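Local structure of transcriptional repressor PagR (Bacillus anthracis, 2ZKZ) at residues P27-E35 and Q46-P54. The protein represses transcription of the pagA and atxA genes as a dimeric, DNA-binding member of the ArsR family with a helix-turn-helix motif. Sequence-based numbering, arbitrary orientation.
Sequences PMRLKIVNE and QIIQILKLP
Leu51 pushes its branched end into helix 27-39 as a knob among Met28, Lys31, Ile32 and Glu35. Its CD2 meets Ile32 CG1 at 3.3 Å, tighter than a usual carbon contact, with the two side chains crossing at about a right angle. Ile47 backs this up more loosely, its CG2 4.3 Å from Ile32 CG1.

Selenomethionine Met28 runs along Leu53 with successive atoms. Met28 CB lies 4.1 Å from Leu53 CD1. Met28 CG, set beside the backbone N (chi1 -71°), closes to 3.6 Å on Leu53 CD1. Met28 SE keeps to 3.6 Å from Leu53 CD1 as well. The bend at chi3 (99°) then carries CE off Leu53, and the residue also packs on Tyr11 of the second subunit.

At the far end, the Glu35 carboxylate rests on Ile50, CD 3.5 Å from CG2, while OE2 forms a salt bridge with Lys38.

The axes of 27-35 and 46-51 come within 10.9 Å, their N-to-C directions 118° apart. These side chains pack helix 27-39 against the first helix of the predicted helix-turn-helix. No hydrogen bond spans the two segments, so the apolar fit probably does most to set how this first helix and its following turn lie against helix 27-39, whose first turns also meet the second subunit.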
ATOM      1  N   PRO A  27       5.398   2.411   9.091  1.00 26.46           N
ATOM      2  CA  PRO A  27       5.167   1.485  10.205  1.00 28.89           C
ATOM      3  C   PRO A  27       4.139   1.935  11.245  1.00 27.71           C
ATOM      4  O   PRO A  27       3.199   1.205  11.559  1.00 26.60           O
ATOM      5  CB  PRO A  27       6.561   1.326  10.810  1.00 28.82           C
ATOM      6  CG  PRO A  27       7.433   1.413   9.612  1.00 28.93           C
ATOM      7  CD  PRO A  27       6.842   2.582   8.852  1.00 26.77           C
HETATM    8  N   MSE A  28       4.321   3.133  11.782  1.00 29.05           N
HETATM    9  CA  MSE A  28       3.404   3.634  12.800  1.00 29.68           C
HETATM   10  C   MSE A  28       2.020   3.940  12.238  1.00 29.16           C
HETATM   11  O   MSE A  28       1.024   3.875  12.959  1.00 28.02           O
HETATM   12  CB  MSE A  28       4.006   4.859  13.486  1.00 33.82           C
HETATM   13  CG  MSE A  28       5.196   4.516  14.387  1.00 39.15           C
HETATM   14 SE   MSE A  28       4.779   3.146  15.719  1.00 51.50          SE
HETATM   15  CE  MSE A  28       5.530   1.604  14.815  1.00 45.38           C
ATOM     16  N   ARG A  29       1.947   4.266  10.950  1.00 26.71           N
ATOM     17  CA  ARG A  29       0.651   4.519  10.344  1.00 26.43           C
ATOM     18  C   ARG A  29      -0.084   3.196  10.194  1.00 25.33           C
ATOM     19  O   ARG A  29      -1.299   3.127  10.376  1.00 24.58           O
ATOM     20  CB  ARG A  29       0.802   5.208   8.986  1.00 27.99           C
ATOM     21  CG  ARG A  29       1.350   6.619   9.111  1.00 27.83           C
ATOM     22  CD  ARG A  29       1.343   7.340   7.792  1.00 27.87           C
ATOM     23  NE  ARG A  29       2.044   8.617   7.888  1.00 26.81           N
ATOM     24  CZ  ARG A  29       2.196   9.454   6.873  1.00 27.36           C
ATOM     25  NH1 ARG A  29       1.689   9.150   5.683  1.00 23.78           N
ATOM     26  NH2 ARG A  29       2.874  10.578   7.040  1.00 29.41           N
ATOM     27  N   LEU A  30       0.642   2.134   9.864  1.00 24.28           N
ATOM     28  CA  LEU A  30      -0.014   0.838   9.746  1.00 24.83           C
ATOM     29  C   LEU A  30      -0.499   0.415  11.138  1.00 24.59           C
ATOM     30  O   LEU A  30      -1.553  -0.200  11.268  1.00 25.23           O
ATOM     31  CB  LEU A  30       0.940  -0.207   9.153  1.00 23.25           C
ATOM     32  CG  LEU A  30       1.248  -0.004   7.660  1.00 25.10           C
ATOM     33  CD1 LEU A  30       2.294  -1.020   7.186  1.00 24.10           C
ATOM     34  CD2 LEU A  30      -0.043  -0.149   6.854  1.00 21.93           C
ATOM     35  N   LYS A  31       0.268   0.753  12.171  1.00 25.76           N
ATOM     36  CA  LYS A  31      -0.122   0.428  13.541  1.00 28.58           C
ATOM     37  C   LYS A  31      -1.424   1.138  13.881  1.00 25.28           C
ATOM     38  O   LYS A  31      -2.328   0.548  14.462  1.00 27.25           O
ATOM     39  CB  LYS A  31       0.935   0.888  14.543  1.00 31.72           C
ATOM     40  CG  LYS A  31       2.098  -0.054  14.730  1.00 40.98           C
ATOM     41  CD  LYS A  31       2.613   0.027  16.169  1.00 43.66           C
ATOM     42  CE  LYS A  31       1.516  -0.384  17.152  1.00 46.71           C
ATOM     43  NZ  LYS A  31       1.984  -0.452  18.566  1.00 47.19           N
ATOM     44  N   ILE A  32      -1.500   2.418  13.537  1.00 26.53           N
ATOM     45  CA  ILE A  32      -2.696   3.206  13.808  1.00 25.09           C
ATOM     46  C   ILE A  32      -3.906   2.576  13.122  1.00 26.31           C
ATOM     47  O   ILE A  32      -4.951   2.384  13.743  1.00 25.50           O
ATOM     48  CB  ILE A  32      -2.514   4.666  13.329  1.00 26.35           C
ATOM     49  CG1 ILE A  32      -1.455   5.354  14.193  1.00 26.07           C
ATOM     50  CG2 ILE A  32      -3.843   5.414  13.375  1.00 25.38           C
ATOM     51  CD1 ILE A  32      -1.105   6.785  13.754  1.00 27.72           C
ATOM     52  N   VAL A  33      -3.768   2.241  11.844  1.00 24.20           N
ATOM     53  CA  VAL A  33      -4.881   1.630  11.124  1.00 24.70           C
ATOM     54  C   VAL A  33      -5.291   0.303  11.757  1.00 24.37           C
ATOM     55  O   VAL A  33      -6.485   0.017  11.906  1.00 24.31           O
ATOM     56  CB  VAL A  33      -4.532   1.396   9.635  1.00 23.74           C
ATOM     57  CG1 VAL A  33      -5.681   0.674   8.940  1.00 25.14           C
ATOM     58  CG2 VAL A  33      -4.256   2.726   8.959  1.00 22.96           C
ATOM     59  N   ASN A  34      -4.310  -0.517  12.122  1.00 24.85           N
ATOM     60  CA  ASN A  34      -4.607  -1.804  12.750  1.00 26.86           C
ATOM     61  C   ASN A  34      -5.405  -1.585  14.048  1.00 27.26           C
ATOM     62  O   ASN A  34      -6.384  -2.278  14.316  1.00 26.25           O
ATOM     63  CB  ASN A  34      -3.310  -2.549  13.078  1.00 30.36           C
ATOM     64  CG  ASN A  34      -3.562  -3.983  13.505  1.00 34.61           C
ATOM     65  OD1 ASN A  34      -3.099  -4.424  14.559  1.00 36.96           O
ATOM     66  ND2 ASN A  34      -4.300  -4.719  12.686  1.00 35.69           N
ATOM     67  N   GLU A  35      -4.976  -0.613  14.848  1.00 27.00           N
ATOM     68  CA  GLU A  35      -5.657  -0.315  16.106  1.00 29.05           C
ATOM     69  C   GLU A  35      -7.102   0.135  15.888  1.00 28.78           C
ATOM     70  O   GLU A  35      -8.001  -0.258  16.636  1.00 28.80           O
ATOM     71  CB  GLU A  35      -4.897   0.762  16.880  1.00 29.12           C
ATOM     72  CG  GLU A  35      -3.567   0.315  17.456  1.00 31.34           C
ATOM     73  CD  GLU A  35      -3.693  -0.866  18.401  1.00 35.69           C
ATOM     74  OE1 GLU A  35      -4.678  -0.930  19.167  1.00 36.90           O
ATOM     75  OE2 GLU A  35      -2.792  -1.728  18.394  1.00 37.90           O
ATOM     76  N   GLN A  46      -6.095   8.214  23.150  1.00 29.18           N
ATOM     77  CA  GLN A  46      -6.103   6.755  23.164  1.00 29.81           C
ATOM     78  C   GLN A  46      -5.025   6.224  22.221  1.00 29.62           C
ATOM     79  O   GLN A  46      -4.391   5.207  22.493  1.00 30.93           O
ATOM     80  CB  GLN A  46      -7.464   6.224  22.722  1.00 29.19           C
ATOM     81  CG  GLN A  46      -8.587   6.463  23.723  1.00 29.83           C
ATOM     82  CD  GLN A  46      -9.940   6.097  23.162  1.00 29.18           C
ATOM     83  OE1 GLN A  46     -10.401   6.696  22.191  1.00 30.31           O
ATOM     84  NE2 GLN A  46     -10.589   5.107  23.769  1.00 30.73           N
ATOM     85  N   ILE A  47      -4.828   6.919  21.108  1.00 29.32           N
ATOM     86  CA  ILE A  47      -3.830   6.525  20.122  1.00 30.17           C
ATOM     87  C   ILE A  47      -2.420   6.768  20.655  1.00 31.35           C
ATOM     88  O   ILE A  47      -1.537   5.927  20.517  1.00 31.51           O
ATOM     89  CB  ILE A  47      -4.024   7.307  18.799  1.00 27.67           C
ATOM     90  CG1 ILE A  47      -5.348   6.887  18.147  1.00 25.93           C
ATOM     91  CG2 ILE A  47      -2.849   7.047  17.862  1.00 29.01           C
ATOM     92  CD1 ILE A  47      -5.739   7.696  16.916  1.00 24.28           C
ATOM     93  N   ILE A  48      -2.211   7.931  21.261  1.00 34.84           N
ATOM     94  CA  ILE A  48      -0.907   8.259  21.824  1.00 37.36           C
ATOM     95  C   ILE A  48      -0.524   7.235  22.891  1.00 38.68           C
ATOM     96  O   ILE A  48       0.620   6.789  22.947  1.00 39.96           O
ATOM     97  CB  ILE A  48      -0.918   9.669  22.450  1.00 38.68           C
ATOM     98  CG1 ILE A  48      -0.995  10.718  21.340  1.00 38.51           C
ATOM     99  CG2 ILE A  48       0.320   9.874  23.325  1.00 40.15           C
ATOM    100  CD1 ILE A  48      -1.238  12.127  21.840  1.00 40.84           C
ATOM    101  N   GLN A  49      -1.487   6.849  23.721  1.00 39.02           N
ATOM    102  CA  GLN A  49      -1.222   5.885  24.784  1.00 43.12           C
ATOM    103  C   GLN A  49      -1.021   4.461  24.267  1.00 44.51           C
ATOM    104  O   GLN A  49      -0.305   3.671  24.886  1.00 44.74           O
ATOM    105  CB  GLN A  49      -2.351   5.919  25.826  1.00 44.23           C
ATOM    106  CG  GLN A  49      -2.598   7.317  26.405  1.00 46.96           C
ATOM    107  CD  GLN A  49      -3.455   7.309  27.659  1.00 47.27           C
ATOM    108  OE1 GLN A  49      -4.516   6.689  27.701  1.00 50.30           O
ATOM    109  NE2 GLN A  49      -3.000   8.014  28.687  1.00 49.69           N
ATOM    110  N   ILE A  50      -1.647   4.125  23.139  1.00 44.40           N
ATOM    111  CA  ILE A  50      -1.493   2.791  22.565  1.00 44.16           C
ATOM    112  C   ILE A  50      -0.145   2.658  21.859  1.00 43.83           C
ATOM    113  O   ILE A  50       0.549   1.651  22.008  1.00 43.54           O
ATOM    114  CB  ILE A  50      -2.605   2.472  21.545  1.00 44.51           C
ATOM    115  CG1 ILE A  50      -3.930   2.239  22.272  1.00 45.12           C
ATOM    116  CG2 ILE A  50      -2.229   1.244  20.725  1.00 45.88           C
ATOM    117  CD1 ILE A  50      -5.081   1.905  21.344  1.00 45.12           C
ATOM    118  N   LEU A  51       0.218   3.683  21.095  1.00 43.40           N
ATOM    119  CA  LEU A  51       1.474   3.686  20.352  1.00 44.13           C
ATOM    120  C   LEU A  51       2.701   4.085  21.170  1.00 44.64           C
ATOM    121  O   LEU A  51       3.829   3.769  20.788  1.00 45.13           O
ATOM    122  CB  LEU A  51       1.351   4.601  19.132  1.00 43.77           C
ATOM    123  CG  LEU A  51       0.704   3.997  17.880  1.00 43.97           C
ATOM    124  CD1 LEU A  51      -0.583   3.271  18.230  1.00 46.17           C
ATOM    125  CD2 LEU A  51       0.447   5.105  16.881  1.00 44.44           C
ATOM    126  N   LYS A  52       2.487   4.776  22.284  1.00 44.75           N
ATOM    127  CA  LYS A  52       3.594   5.203  23.135  1.00 45.64           C
ATOM    128  C   LYS A  52       4.520   6.135  22.359  1.00 45.44           C
ATOM    129  O   LYS A  52       5.742   6.017  22.431  1.00 45.25           O
ATOM    130  CB  LYS A  52       4.393   3.989  23.629  1.00 47.43           C
ATOM    131  CG  LYS A  52       3.574   2.924  24.358  1.00 48.96           C
ATOM    132  CD  LYS A  52       2.881   3.493  25.584  1.00 52.53           C
ATOM    133  CE  LYS A  52       2.265   2.390  26.441  1.00 53.75           C
ATOM    134  NZ  LYS A  52       1.297   1.548  25.684  1.00 55.16           N
ATOM    135  N   LEU A  53       3.931   7.060  21.613  1.00 44.86           N
ATOM    136  CA  LEU A  53       4.708   8.007  20.825  1.00 44.95           C
ATOM    137  C   LEU A  53       4.340   9.437  21.197  1.00 45.01           C
ATOM    138  O   LEU A  53       3.269   9.687  21.743  1.00 45.12           O
ATOM    139  CB  LEU A  53       4.446   7.785  19.334  1.00 45.10           C
ATOM    140  CG  LEU A  53       4.948   6.476  18.722  1.00 44.80           C
ATOM    141  CD1 LEU A  53       4.329   6.296  17.347  1.00 45.82           C
ATOM    142  CD2 LEU A  53       6.469   6.493  18.638  1.00 42.96           C
ATOM    143  N   PRO A  54       5.231  10.394  20.909  1.00 44.82           N
ATOM    144  CA  PRO A  54       4.960  11.801  21.224  1.00 45.86           C
ATOM    145  C   PRO A  54       3.653  12.245  20.566  1.00 47.04           C
ATOM    146  O   PRO A  54       3.285  11.729  19.507  1.00 46.82           O
ATOM    147  CB  PRO A  54       6.171  12.521  20.633  1.00 46.24           C
ATOM    148  CG  PRO A  54       7.267  11.505  20.774  1.00 46.25           C
ATOM    149  CD  PRO A  54       6.582  10.231  20.343  1.00 45.84           C
TER